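PDB 4B2N: 70 kDa protein from Xanthomonas sp., which oxidatively cleaves rubber as a dioxygenase, carrying two covalently bound heme c groups in one chain, with a probable role in electron transfer. Local coordinates for residues Ile187-Ser190 / Cys191-His195; Gly304-Ser307 / Ser308-His312; Val419-Pro422 / Ile423-Arg427; Pro514-His517 / Asn518-Pro522. All blocks are in the same frame, centred on the assembly; numbering follows the deposited sequence.

Interaction 1 of 4, residues Ile187-Ser190 / Cys191-His195; sequences IGAS and CSACH. With HEC (heme c), chain C.
S190 meets S192 and A193 where strand 186-189 runs into the short helix of a CXXCH heme-attachment motif. Its carbonyl O takes the backbone N-H of A193, 3.0 Å from N to O at 159°. The hydroxyl adds a weak capping bond, S190 OG to S192 N at 3.3 Å, for which chi1 of 60° sets the hydroxyl between its backbone N and carbonyl carbon. Deeper in the turn, C191 O is gripped twice, by H195 N at 3.0 Å and by C194 N at 3.3 Å, and it also lies in the plane of the H195 ring at its edge. S192 OG is paired with D196, and A193 O with N213. The apolar share is small, A189 CB resting 4.2 Å from A193 CB. On the side facing the porphyrin, C191 SG is joined to CAB of the heme at 1.8 Å and C194 SG to CAC, while H195 NE2 holds the iron at 2.0 Å, its ring stacked with W291. With two thioethers and one axial nitrogen coming from five consecutive residues, the bonded turn fixes the geometry of heme and ligand together, and the iron's sixth partner has to come from outside this peptide.

Interaction 2 of 4, residues Gly304-Ser307 / Ser308-His312; sequences GSLS and SDNVH
A type I beta turn from S307 to N310 carries the chain off strand 306-307, closed by N310 N donating to S307 O over 3.1 Å at 160°. The same carbonyl oxygen takes a second bond from the side chain: N310 ND2 lies 3.0 Å from S307 O at 167°, with the oxygen exactly in the amide plane. One donor sits above the carbonyl plane and the other is tilted only slightly from it, so main chain and side chain of one residue clamp a single acceptor. L306 CB packs beside the amide, 3.7 Å from N310 ND2. A chi1 of -178° puts S307 OG beside its own carbonyl carbon, where it accepts from D309 N at 3.0 Å, an ST turn; the hydroxyl is also bonded to V68 O. N310 ND2 has a further partner in S313 OG, and D309 OD2 takes L70 N and H71 ND1. S308 OG bonds K297 O and the guanidinium of R294 through NH1. Since R294 and K297 both bind the first heme, the buried turn belongs to its second shell, and the S308 hydroxyl probably helps to orient the R294 guanidinium toward that cofactor.

Interaction 3 of 4, residues Val419-Pro422 / Ile423-Arg427; sequences VVTP and IETIR. With HEC (heme c), chain D.
I426 folds back from the helix 423-426 onto T421 and P422, and its side chain can be followed from them to the second heme. I426 CB rests 3.9 Å from T421 CG2. The CG2 branch turns to the preceding strand, where I426 CG2 meets P422 O at 3.2 Å and T421 O a little farther off. The other branch, placed anti to the backbone N by a chi1 of -179°, runs to the porphyrin: I426 CG1 reaches the heme methyl CMD at 3.9 Å, and I426 CD1 ends above the pyrrole rim, 3.5 Å from heme C2D. T421 divides in a similar way. The T421 and T425 side chains cross at about a right angle, with T421 CG2 3.4 Å from T425 OG1, while T421 OG1 lies 3.5 Å from heme CMD. P422, at the N-cap position, supplies the polar grip: its O accepts I426 N in the carbonyl plane at 3.0 Å and T425 N, from above that plane, at 2.9 Å. Beyond the turn I426 also touches H641, an axial ligand of the same iron. The doubly bonded proline carbonyl thus ties down the first helical turn, which offers the porphyrin uncharged contacts, the I426 methyl CD1 and the T425 hydroxyl.

Interaction 4 of 4, residues Pro514-His517 / Asn518-Pro522; sequences PYFH and NGSVP. With HEC (heme c), chain D.
A tight chain reversal, local and fully buried, brings P514-H517 back against N518-P522 in the loop between strand 500-502 and helix 524-528. The two arms run 159° apart, and Y515 pairs with V521 in a single antiparallel hydrogen-bonded bridge, Y515 N to V521 O at 2.8 Å. The return bond, V521 N to Y515 O, is weak at 3.4 Å, and S520 N makes a second weak bond to the same oxygen. At the far end G519 N donates to F516 O at 2.9 Å, closing a type I beta turn. P514, which follows a cis peptide, lays its ring against G519, with P514 CG 3.2 Å from G519 O. S520 and V521 both facing Y515 make a classic beta bulge, set within the cytochrome c-like part of the protein, and the turn delivers its N-H groups to the propionates of the second heme. F516 N binds heme O1A at 2.8 Å, while H517 N makes a weak bond to O2D. H517 ND1 meets O1D of that second propionate at 2.5 Å and 155°, a very short bond, the carboxylate lying at the edge of the imidazole; the ring is also stacked with Y501. F516 turns its ring edge to the porphyrin near CHA, with V521 CG2 3.6 Å from F516 CD2, and its ring meets that of H641. S520 OG donates to N518 OD1 at 2.6 Å, and N518 ND2 is held by D637 O and G635 O.

In the fold
Three of the four contacts are buried; interaction 3 reaches the surface through E424, with P422 and I423 partly exposed. Interactions 1 and 3 are both strand-to-helix junctions beside a heme, yet one bonds its cofactor covalently and through iron, whereas the segments of the other touch it by van der Waals contact, chiefly from isoleucine carbons and two threonine hydroxyls. Interactions 3 and 4 share the second heme, one beside a pyrrole and its neighbouring substituents, the other at the propionates. Interaction 2 touches neither porphyrin but is joined to the first heme's surroundings by S308 bonds to R294 and the K297 backbone. It meets interaction 3 where G304 CA packs 4.0 Å from V420 CG2. H517 of interaction 4 lies close to W302 and R432, which hydrogen-bond the first heme.

Interaction 1 of 4, residues Ile187-Ser190 / Cys191-His195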
loop_
_atom_site.group_PDB
_atom_site.type_symbol
_atom_site.label_atom_id
_atom_site.label_comp_id
_atom_site.label_asym_id
_atom_site.label_seq_id
_atom_site.Cartn_x
_atom_site.Cartn_y
_atom_site.Cartn_z
ATOM N N ILE A 187 9.378 -6.071 -19.339
ATOM C CA ILE A 187 9.308 -6.353 -17.882
ATOM C C ILE A 187 9.099 -5.098 -17.039
ATOM O O ILE A 187 9.771 -4.130 -17.287
ATOM C CB ILE A 187 10.663 -6.991 -17.439
ATOM C CG1 ILE A 187 11.105 -8.080 -18.406
ATOM C CG2 ILE A 187 10.609 -7.551 -16.039
ATOM C CD1 ILE A 187 10.096 -9.246 -18.630
ATOM N N GLY A 188 8.190 -5.091 -16.047
ATOM C CA GLY A 188 8.116 -3.986 -15.093
ATOM C C GLY A 188 7.779 -4.590 -13.799
ATOM O O GLY A 188 7.762 -5.819 -13.685
ATOM N N ALA A 189 7.601 -3.738 -12.818
ATOM C CA ALA A 189 7.078 -4.219 -11.547
ATOM C C ALA A 189 5.588 -4.600 -11.707
ATOM O O ALA A 189 4.885 -4.170 -12.655
ATOM C CB ALA A 189 7.227 -3.114 -10.500
ATOM N N SER A 190 5.076 -5.409 -10.766
ATOM C CA SER A 190 3.636 -5.548 -10.633
ATOM C C SER A 190 3.204 -5.020 -9.281
ATOM O O SER A 190 4.065 -4.676 -8.461
ATOM C CB SER A 190 3.163 -7.009 -10.682
ATOM O OG SER A 190 3.771 -7.722 -9.615
ATOM N N CYS A 191 1.883 -4.949 -9.107
ATOM C CA CYS A 191 1.320 -4.524 -7.785
ATOM C C CYS A 191 1.941 -5.346 -6.701
ATOM O O CYS A 191 2.169 -4.849 -5.568
ATOM C CB CYS A 191 -0.192 -4.753 -7.762
ATOM S SG CYS A 191 -1.119 -4.133 -9.176
ATOM N N SER A 192 2.175 -6.639 -6.979
ATOM C CA SER A 192 2.739 -7.524 -5.953
ATOM C C SER A 192 4.154 -7.159 -5.438
ATOM O O SER A 192 4.552 -7.683 -4.405
ATOM C CB SER A 192 2.721 -8.961 -6.445
ATOM O OG SER A 192 1.388 -9.341 -6.649
ATOM N N ALA A 193 4.916 -6.338 -6.169
ATOM C CA ALA A 193 6.282 -5.915 -5.718
ATOM C C ALA A 193 6.151 -5.327 -4.303
ATOM O O ALA A 193 6.973 -5.609 -3.426
ATOM C CB ALA A 193 6.931 -4.887 -6.703
ATOM N N CYS A 194 5.081 -4.583 -4.061
ATOM C CA CYS A 194 4.864 -3.892 -2.776
ATOM C C CYS A 194 3.805 -4.551 -1.946
ATOM O O CYS A 194 3.818 -4.457 -0.722
ATOM C CB CYS A 194 4.488 -2.407 -3.004
ATOM S SG CYS A 194 5.731 -1.629 -4.065
ATOM N N HIS A 195 2.826 -5.146 -2.616
ATOM C CA HIS A 195 1.614 -5.603 -1.919
ATOM C C HIS A 195 1.634 -7.030 -1.445
ATOM O O HIS A 195 0.837 -7.410 -0.619
ATOM C CB HIS A 195 0.375 -5.319 -2.769
ATOM C CG HIS A 195 -0.056 -3.905 -2.648
ATOM N ND1 HIS A 195 -0.778 -3.442 -1.569
ATOM C CD2 HIS A 195 0.069 -2.843 -3.551
ATOM C CE1 HIS A 195 -1.049 -2.101 -1.760
ATOM N NE2 HIS A 195 -0.486 -1.735 -2.962
HETATM FE FE HEC C . -0.617 0.004 -3.909
HETATM C CHA HEC C . -2.128 1.657 -1.233
HETATM C CHB HEC C . -3.742 -1.269 -4.898
HETATM C CHC HEC C . 0.673 -1.093 -6.998
HETATM C CHD HEC C . 2.448 0.674 -2.695
HETATM N NA HEC C . -2.456 0.163 -3.292
HETATM C C1A HEC C . -2.899 0.748 -2.067
HETATM C C2A HEC C . -4.278 0.422 -1.737
HETATM C C3A HEC C . -4.783 -0.413 -2.776
HETATM C C4A HEC C . -3.642 -0.568 -3.687
HETATM C CMA HEC C . -6.152 -1.059 -2.853
HETATM C CAA HEC C . -5.115 0.858 -0.507
HETATM C CBA HEC C . -4.690 -0.059 0.642
HETATM C CGA HEC C . -5.290 0.360 1.972
HETATM O O1A HEC C . -5.297 1.580 2.357
HETATM O O2A HEC C . -5.682 -0.588 2.657
HETATM N NB HEC C . -1.406 -0.860 -5.588
HETATM C C1B HEC C . -2.618 -1.388 -5.791
HETATM C C2B HEC C . -2.835 -2.013 -7.087
HETATM C C3B HEC C . -1.565 -1.945 -7.702
HETATM C C4B HEC C . -0.740 -1.292 -6.692
HETATM C CMB HEC C . -4.147 -2.548 -7.500
HETATM C CAB HEC C . -1.136 -2.364 -9.083
HETATM C CBB HEC C . -1.775 -1.665 -10.143
HETATM N NC HEC C . 1.158 -0.229 -4.759
HETATM C C1C HEC C . 1.611 -0.641 -6.000
HETATM C C2C HEC C . 3.091 -0.665 -6.115
HETATM C C3C HEC C . 3.575 -0.107 -4.833
HETATM C C4C HEC C . 2.371 0.153 -4.047
HETATM C CMC HEC C . 3.836 -1.100 -7.372
HETATM C CAC HEC C . 4.982 0.158 -4.393
HETATM C CBC HEC C . 5.865 0.702 -5.331
HETATM N ND HEC C . 0.020 1.014 -2.260
HETATM C C1D HEC C . 1.303 1.184 -1.943
HETATM C C2D HEC C . 1.504 1.901 -0.725
HETATM C C3D HEC C . 0.168 2.195 -0.312
HETATM C C4D HEC C . -0.681 1.618 -1.349
HETATM C CMD HEC C . 2.745 2.283 -0.002
HETATM C CAD HEC C . -0.175 3.049 0.858
HETATM C CBD HEC C . 0.056 4.469 0.210
HETATM C CGD HEC C . -0.118 5.537 1.265
HETATM O O1D HEC C . 0.882 6.100 1.778
HETATM O O2D HEC C . -1.316 5.744 1.656
#

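Interaction 2 of 4, residues Gly304-Ser307 / Ser308-His312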
loop_
_atom_site.group_PDB
_atom_site.type_symbol
_atom_site.label_atom_id
_atom_site.label_comp_id
_atom_site.label_asym_id
_atom_site.label_seq_id
_atom_site.Cartn_x
_atom_site.Cartn_y
_atom_site.Cartn_z
ATOM N N GLY A 304 -6.645 7.575 5.167
ATOM C CA GLY A 304 -8.093 7.372 5.068
ATOM C C GLY A 304 -8.707 8.402 4.125
ATOM O O GLY A 304 -9.852 8.767 4.269
ATOM N N SER A 305 -7.929 8.888 3.180
ATOM C CA SER A 305 -8.375 10.028 2.342
ATOM C C SER A 305 -9.581 9.745 1.397
ATOM O O SER A 305 -10.335 10.687 1.052
ATOM C CB SER A 305 -7.210 10.475 1.499
ATOM O OG SER A 305 -6.720 9.414 0.728
ATOM N N LEU A 306 -9.710 8.517 0.916
ATOM C CA LEU A 306 -10.746 8.170 -0.062
ATOM C C LEU A 306 -11.626 7.037 0.326
ATOM O O LEU A 306 -11.183 6.142 1.011
ATOM C CB LEU A 306 -10.086 7.806 -1.406
ATOM C CG LEU A 306 -9.165 8.869 -2.016
ATOM C CD1 LEU A 306 -8.306 8.303 -3.107
ATOM C CD2 LEU A 306 -9.986 10.036 -2.564
ATOM N N SER A 307 -12.877 7.025 -0.163
ATOM C CA SER A 307 -13.801 5.890 0.049
ATOM C C SER A 307 -13.275 4.598 -0.501
ATOM O O SER A 307 -12.771 4.567 -1.640
ATOM C CB SER A 307 -15.121 6.140 -0.682
ATOM O OG SER A 307 -16.014 5.052 -0.420
ATOM N N SER A 308 -13.418 3.510 0.260
ATOM C CA SER A 308 -13.118 2.193 -0.285
ATOM C C SER A 308 -14.025 1.744 -1.441
ATOM O O SER A 308 -13.773 0.714 -2.028
ATOM C CB SER A 308 -13.142 1.115 0.805
ATOM O OG SER A 308 -12.060 1.385 1.690
ATOM N N ASP A 309 -15.106 2.473 -1.701
ATOM C CA ASP A 309 -15.937 2.182 -2.900
ATOM C C ASP A 309 -15.186 2.522 -4.217
ATOM O O ASP A 309 -15.544 2.045 -5.320
ATOM C CB ASP A 309 -17.257 2.959 -2.853
ATOM C CG ASP A 309 -18.339 2.293 -3.727
ATOM O OD1 ASP A 309 -18.522 1.043 -3.663
ATOM O OD2 ASP A 309 -19.027 3.009 -4.483
ATOM N N ASN A 310 -14.167 3.354 -4.095
ATOM C CA ASN A 310 -13.508 3.918 -5.245
ATOM C C ASN A 310 -12.411 3.003 -5.699
ATOM O O ASN A 310 -11.823 2.323 -4.898
ATOM C CB ASN A 310 -12.989 5.349 -4.977
ATOM C CG ASN A 310 -11.479 5.431 -5.016
ATOM O OD1 ASN A 310 -10.917 5.711 -6.018
ATOM N ND2 ASN A 310 -10.832 5.198 -3.868
ATOM N N VAL A 311 -12.185 2.932 -7.009
ATOM C CA VAL A 311 -11.055 2.156 -7.489
ATOM C C VAL A 311 -10.106 3.003 -8.308
ATOM O O VAL A 311 -9.077 2.485 -8.776
ATOM C CB VAL A 311 -11.501 0.936 -8.342
ATOM C CG1 VAL A 311 -12.421 0.067 -7.501
ATOM C CG2 VAL A 311 -12.168 1.424 -9.649
ATOM N N HIS A 312 -10.397 4.308 -8.434
ATOM C CA HIS A 312 -9.494 5.224 -9.222
ATOM C C HIS A 312 -8.189 5.342 -8.545
ATOM O O HIS A 312 -7.112 5.306 -9.182
ATOM C CB HIS A 312 -10.149 6.592 -9.419
ATOM C CG HIS A 312 -11.229 6.562 -10.429
ATOM N ND1 HIS A 312 -11.713 7.663 -11.006
ATOM C CD2 HIS A 312 -11.931 5.476 -10.981
ATOM C CE1 HIS A 312 -12.710 7.327 -11.886
ATOM N NE2 HIS A 312 -12.819 5.989 -11.900
#

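Interaction 3 of 4, residues Val419-Pro422 / Ile423-Arg427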
loop_
_atom_site.group_PDB
_atom_site.type_symbol
_atom_site.label_atom_id
_atom_site.label_comp_id
_atom_site.label_asym_id
_atom_site.label_seq_id
_atom_site.Cartn_x
_atom_site.Cartn_y
_atom_site.Cartn_z
ATOM N N VAL A 419 -11.599 4.419 11.794
ATOM C CA VAL A 419 -11.191 5.542 12.584
ATOM C C VAL A 419 -9.881 6.066 12.037
ATOM O O VAL A 419 -8.929 5.330 12.021
ATOM C CB VAL A 419 -10.991 5.101 14.060
ATOM C CG1 VAL A 419 -10.396 6.219 14.930
ATOM C CG2 VAL A 419 -12.309 4.594 14.673
ATOM N N VAL A 420 -9.850 7.338 11.613
ATOM C CA VAL A 420 -8.597 8.076 11.348
ATOM C C VAL A 420 -8.263 8.791 12.672
ATOM O O VAL A 420 -9.041 9.628 13.168
ATOM C CB VAL A 420 -8.769 9.043 10.154
ATOM C CG1 VAL A 420 -7.543 9.949 9.931
ATOM C CG2 VAL A 420 -9.028 8.219 8.892
ATOM N N THR A 421 -7.154 8.407 13.293
ATOM C CA THR A 421 -6.806 8.966 14.618
ATOM C C THR A 421 -6.095 10.304 14.326
ATOM O O THR A 421 -5.118 10.344 13.559
ATOM C CB THR A 421 -5.892 7.998 15.387
ATOM O OG1 THR A 421 -6.542 6.737 15.582
ATOM C CG2 THR A 421 -5.407 8.592 16.712
ATOM N N PRO A 422 -6.573 11.417 14.922
ATOM C CA PRO A 422 -5.852 12.660 14.660
ATOM C C PRO A 422 -4.361 12.571 14.983
ATOM O O PRO A 422 -3.936 11.854 15.924
ATOM C CB PRO A 422 -6.492 13.678 15.631
ATOM C CG PRO A 422 -7.728 13.010 16.190
ATOM C CD PRO A 422 -7.602 11.542 15.990
ATOM N N ILE A 423 -3.579 13.285 14.206
ATOM C CA ILE A 423 -2.119 13.248 14.369
ATOM C C ILE A 423 -1.677 13.658 15.818
ATOM O O ILE A 423 -0.656 13.234 16.283
ATOM C CB ILE A 423 -1.433 14.045 13.246
ATOM C CG1 ILE A 423 0.091 13.803 13.210
ATOM C CG2 ILE A 423 -1.700 15.563 13.369
ATOM C CD1 ILE A 423 0.482 12.341 12.928
ATOM N N GLU A 424 -2.447 14.507 16.489
ATOM C CA GLU A 424 -2.032 15.012 17.823
ATOM C C GLU A 424 -2.123 13.857 18.821
ATOM O O GLU A 424 -1.523 13.914 19.927
ATOM C CB GLU A 424 -2.972 16.154 18.271
ATOM C CG GLU A 424 -2.846 17.364 17.390
ATOM C CD GLU A 424 -3.699 17.334 16.088
ATOM O OE1 GLU A 424 -4.405 16.315 15.750
ATOM O OE2 GLU A 424 -3.654 18.407 15.386
ATOM N N THR A 425 -2.947 12.856 18.495
ATOM C CA THR A 425 -2.977 11.634 19.291
ATOM C C THR A 425 -2.087 10.510 18.829
ATOM O O THR A 425 -1.312 10.009 19.624
ATOM C CB THR A 425 -4.374 11.201 19.908
ATOM O OG1 THR A 425 -4.614 9.776 19.798
ATOM C CG2 THR A 425 -5.484 11.958 19.506
ATOM N N ILE A 426 -2.088 10.191 17.514
ATOM C CA ILE A 426 -1.219 9.103 17.071
ATOM C C ILE A 426 0.263 9.433 17.108
ATOM O O ILE A 426 1.039 8.579 17.525
ATOM C CB ILE A 426 -1.644 8.526 15.685
ATOM C CG1 ILE A 426 -0.710 7.348 15.244
ATOM C CG2 ILE A 426 -1.916 9.644 14.681
ATOM C CD1 ILE A 426 -0.951 6.135 16.208
ATOM N N ARG A 427 0.631 10.644 16.667
ATOM C CA ARG A 427 2.005 11.190 16.771
ATOM C C ARG A 427 3.074 10.314 16.113
ATOM O O ARG A 427 4.265 10.371 16.489
ATOM C CB ARG A 427 2.357 11.465 18.214
ATOM C CG ARG A 427 1.263 12.254 18.907
ATOM C CD ARG A 427 1.804 13.206 19.975
ATOM N NE ARG A 427 3.003 12.694 20.649
ATOM C CZ ARG A 427 3.011 11.648 21.482
ATOM N NH1 ARG A 427 1.887 10.992 21.724
ATOM N NH2 ARG A 427 4.142 11.255 22.046
HETATM FE FE HEC D . -2.800 1.044 17.411
HETATM C CHA HEC D . -0.954 1.194 14.493
HETATM C CHB HEC D . -1.982 -2.399 17.847
HETATM C CHC HEC D . -4.181 0.995 20.536
HETATM C CHD HEC D . -4.467 3.891 16.531
HETATM N NA HEC D . -1.795 -0.334 16.321
HETATM C C1A HEC D . -0.956 -0.058 15.213
HETATM C C2A HEC D . -0.208 -1.242 14.800
HETATM C C3A HEC D . -0.521 -2.298 15.780
HETATM C C4A HEC D . -1.429 -1.683 16.726
HETATM C CMA HEC D . 0.004 -3.716 15.749
HETATM C CAA HEC D . 0.640 -1.422 13.543
HETATM C CBA HEC D . -0.463 -1.758 12.473
HETATM C CGA HEC D . 0.135 -1.746 11.057
HETATM O O1A HEC D . 1.322 -1.342 10.945
HETATM O O2A HEC D . -0.482 -2.162 10.010
HETATM N NB HEC D . -3.011 -0.481 18.924
HETATM C C1B HEC D . -2.665 -1.767 18.968
HETATM C C2B HEC D . -3.000 -2.490 20.199
HETATM C C3B HEC D . -3.646 -1.442 21.013
HETATM C C4B HEC D . -3.598 -0.280 20.141
HETATM C CMB HEC D . -2.733 -3.947 20.497
HETATM C CAB HEC D . -4.181 -1.533 22.426
HETATM C CBB HEC D . -3.194 -1.736 23.394
HETATM N NC HEC D . -4.160 2.112 18.295
HETATM C C1C HEC D . -4.529 2.084 19.670
HETATM C C2C HEC D . -5.331 3.217 20.116
HETATM C C3C HEC D . -5.422 4.051 18.945
HETATM C C4C HEC D . -4.615 3.394 17.878
HETATM C CMC HEC D . -5.933 3.462 21.491
HETATM C CAC HEC D . -6.144 5.365 18.899
HETATM C CBC HEC D . -5.956 6.383 19.759
HETATM N ND HEC D . -2.787 2.229 15.821
HETATM C C1D HEC D . -3.436 3.370 15.618
HETATM C C2D HEC D . -3.159 4.111 14.395
HETATM C C3D HEC D . -2.106 3.329 13.789
HETATM C C4D HEC D . -1.940 2.235 14.741
HETATM C CMD HEC D . -3.783 5.390 13.900
HETATM C CAD HEC D . -1.402 3.606 12.480
HETATM C CBD HEC D . -0.105 4.327 12.878
HETATM C CGD HEC D . 0.766 4.651 11.688
HETATM O O1D HEC D . 1.171 5.801 11.469
HETATM O O2D HEC D . 1.000 3.713 10.955
#

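Interaction 4 of 4, residues Pro514-His517 / Asn518-Pro522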
loop_
_atom_site.group_PDB
_atom_site.type_symbol
_atom_site.label_atom_id
_atom_site.label_comp_id
_atom_site.label_asym_id
_atom_site.label_seq_id
_atom_site.Cartn_x
_atom_site.Cartn_y
_atom_site.Cartn_z
ATOM N N PRO A 514 7.453 -5.240 9.360
ATOM C CA PRO A 514 7.393 -4.247 10.448
ATOM C C PRO A 514 6.151 -3.325 10.382
ATOM O O PRO A 514 5.363 -3.348 9.395
ATOM C CB PRO A 514 8.663 -3.434 10.206
ATOM C CG PRO A 514 8.890 -3.465 8.684
ATOM C CD PRO A 514 8.411 -4.839 8.286
ATOM N N TYR A 515 5.925 -2.569 11.470
ATOM C CA TYR A 515 4.655 -1.894 11.670
ATOM C C TYR A 515 4.712 -0.344 11.494
ATOM O O TYR A 515 5.813 0.256 11.512
ATOM C CB TYR A 515 4.121 -2.252 13.090
ATOM C CG TYR A 515 3.924 -3.750 13.203
ATOM C CD1 TYR A 515 2.885 -4.381 12.513
ATOM C CD2 TYR A 515 4.825 -4.541 13.934
ATOM C CE1 TYR A 515 2.725 -5.764 12.598
ATOM C CE2 TYR A 515 4.673 -5.924 14.041
ATOM C CZ TYR A 515 3.589 -6.526 13.349
ATOM O OH TYR A 515 3.377 -7.862 13.334
ATOM N N PHE A 516 3.527 0.280 11.475
ATOM C CA PHE A 516 3.298 1.667 11.196
ATOM C C PHE A 516 3.459 1.955 9.716
ATOM O O PHE A 516 4.033 1.162 8.978
ATOM C CB PHE A 516 4.168 2.635 12.034
ATOM C CG PHE A 516 3.955 2.487 13.510
ATOM C CD1 PHE A 516 2.773 1.957 13.999
ATOM C CD2 PHE A 516 4.939 2.917 14.400
ATOM C CE1 PHE A 516 2.548 1.818 15.373
ATOM C CE2 PHE A 516 4.754 2.797 15.781
ATOM C CZ PHE A 516 3.545 2.249 16.253
ATOM N N HIS A 517 2.968 3.110 9.319
ATOM C CA HIS A 517 2.867 3.440 7.885
ATOM C C HIS A 517 4.207 3.511 7.215
ATOM O O HIS A 517 4.247 3.487 6.011
ATOM C CB HIS A 517 2.073 4.713 7.700
ATOM C CG HIS A 517 2.762 5.931 8.236
ATOM N ND1 HIS A 517 2.658 6.352 9.572
ATOM C CD2 HIS A 517 3.561 6.853 7.598
ATOM C CE1 HIS A 517 3.373 7.497 9.708
ATOM N NE2 HIS A 517 3.927 7.795 8.505
ATOM N N ASN A 518 5.301 3.650 7.972
ATOM C CA ASN A 518 6.637 3.682 7.373
ATOM C C ASN A 518 7.481 2.385 7.602
ATOM O O ASN A 518 8.693 2.373 7.343
ATOM C CB ASN A 518 7.433 4.919 7.861
ATOM C CG ASN A 518 7.584 4.941 9.409
ATOM O OD1 ASN A 518 7.111 4.026 10.078
ATOM N ND2 ASN A 518 8.095 6.047 9.954
ATOM N N GLY A 519 6.834 1.333 8.110
ATOM C CA GLY A 519 7.445 0.048 8.433
ATOM C C GLY A 519 8.640 0.222 9.346
ATOM O O GLY A 519 9.673 -0.435 9.178
ATOM N N SER A 520 8.517 1.041 10.375
ATOM C CA SER A 520 9.688 1.424 11.199
ATOM C C SER A 520 9.882 0.600 12.459
ATOM O O SER A 520 10.976 0.619 13.023
ATOM C CB SER A 520 9.606 2.880 11.655
ATOM O OG SER A 520 8.341 3.169 12.246
ATOM N N VAL A 521 8.846 -0.089 12.898
ATOM C CA VAL A 521 8.937 -0.847 14.135
ATOM C C VAL A 521 8.923 -2.384 13.889
ATOM O O VAL A 521 7.972 -2.922 13.354
ATOM C CB VAL A 521 7.808 -0.471 15.060
ATOM C CG1 VAL A 521 7.910 -1.324 16.350
ATOM C CG2 VAL A 521 7.904 1.024 15.274
ATOM N N PRO A 522 9.996 -3.096 14.303
ATOM C CA PRO A 522 10.124 -4.446 13.738
ATOM C C PRO A 522 9.235 -5.474 14.382
ATOM O O PRO A 522 9.053 -6.528 13.806
ATOM C CB PRO A 522 11.578 -4.809 14.036
ATOM C CG PRO A 522 11.888 -4.027 15.300
ATOM C CD PRO A 522 11.190 -2.698 15.076
HETATM FE FE HEC D . -2.800 1.044 17.411
HETATM C CHA HEC D . -0.954 1.194 14.493
HETATM C CHB HEC D . -1.982 -2.399 17.847
HETATM C CHC HEC D . -4.181 0.995 20.536
HETATM C CHD HEC D . -4.467 3.891 16.531
HETATM N NA HEC D . -1.795 -0.334 16.321
HETATM C C1A HEC D . -0.956 -0.058 15.213
HETATM C C2A HEC D . -0.208 -1.242 14.800
HETATM C C3A HEC D . -0.521 -2.298 15.780
HETATM C C4A HEC D . -1.429 -1.683 16.726
HETATM C CMA HEC D . 0.004 -3.716 15.749
HETATM C CAA HEC D . 0.640 -1.422 13.543
HETATM C CBA HEC D . -0.463 -1.758 12.473
HETATM C CGA HEC D . 0.135 -1.746 11.057
HETATM O O1A HEC D . 1.322 -1.342 10.945
HETATM O O2A HEC D . -0.482 -2.162 10.010
HETATM N NB HEC D . -3.011 -0.481 18.924
HETATM C C1B HEC D . -2.665 -1.767 18.968
HETATM C C2B HEC D . -3.000 -2.490 20.199
HETATM C C3B HEC D . -3.646 -1.442 21.013
HETATM C C4B HEC D . -3.598 -0.280 20.141
HETATM C CMB HEC D . -2.733 -3.947 20.497
HETATM C CAB HEC D . -4.181 -1.533 22.426
HETATM C CBB HEC D . -3.194 -1.736 23.394
HETATM N NC HEC D . -4.160 2.112 18.295
HETATM C C1C HEC D . -4.529 2.084 19.670
HETATM C C2C HEC D . -5.331 3.217 20.116
HETATM C C3C HEC D . -5.422 4.051 18.945
HETATM C C4C HEC D . -4.615 3.394 17.878
HETATM C CMC HEC D . -5.933 3.462 21.491
HETATM C CAC HEC D . -6.144 5.365 18.899
HETATM C CBC HEC D . -5.956 6.383 19.759
HETATM N ND HEC D . -2.787 2.229 15.821
HETATM C C1D HEC D . -3.436 3.370 15.618
HETATM C C2D HEC D . -3.159 4.111 14.395
HETATM C C3D HEC D . -2.106 3.329 13.789
HETATM C C4D HEC D . -1.940 2.235 14.741
HETATM C CMD HEC D . -3.783 5.390 13.900
HETATM C CAD HEC D . -1.402 3.606 12.480
HETATM C CBD HEC D . -0.105 4.327 12.878
HETATM C CGD HEC D . 0.766 4.651 11.688
HETATM O O1D HEC D . 1.171 5.801 11.469
HETATM O O2D HEC D . 1.000 3.713 10.955
#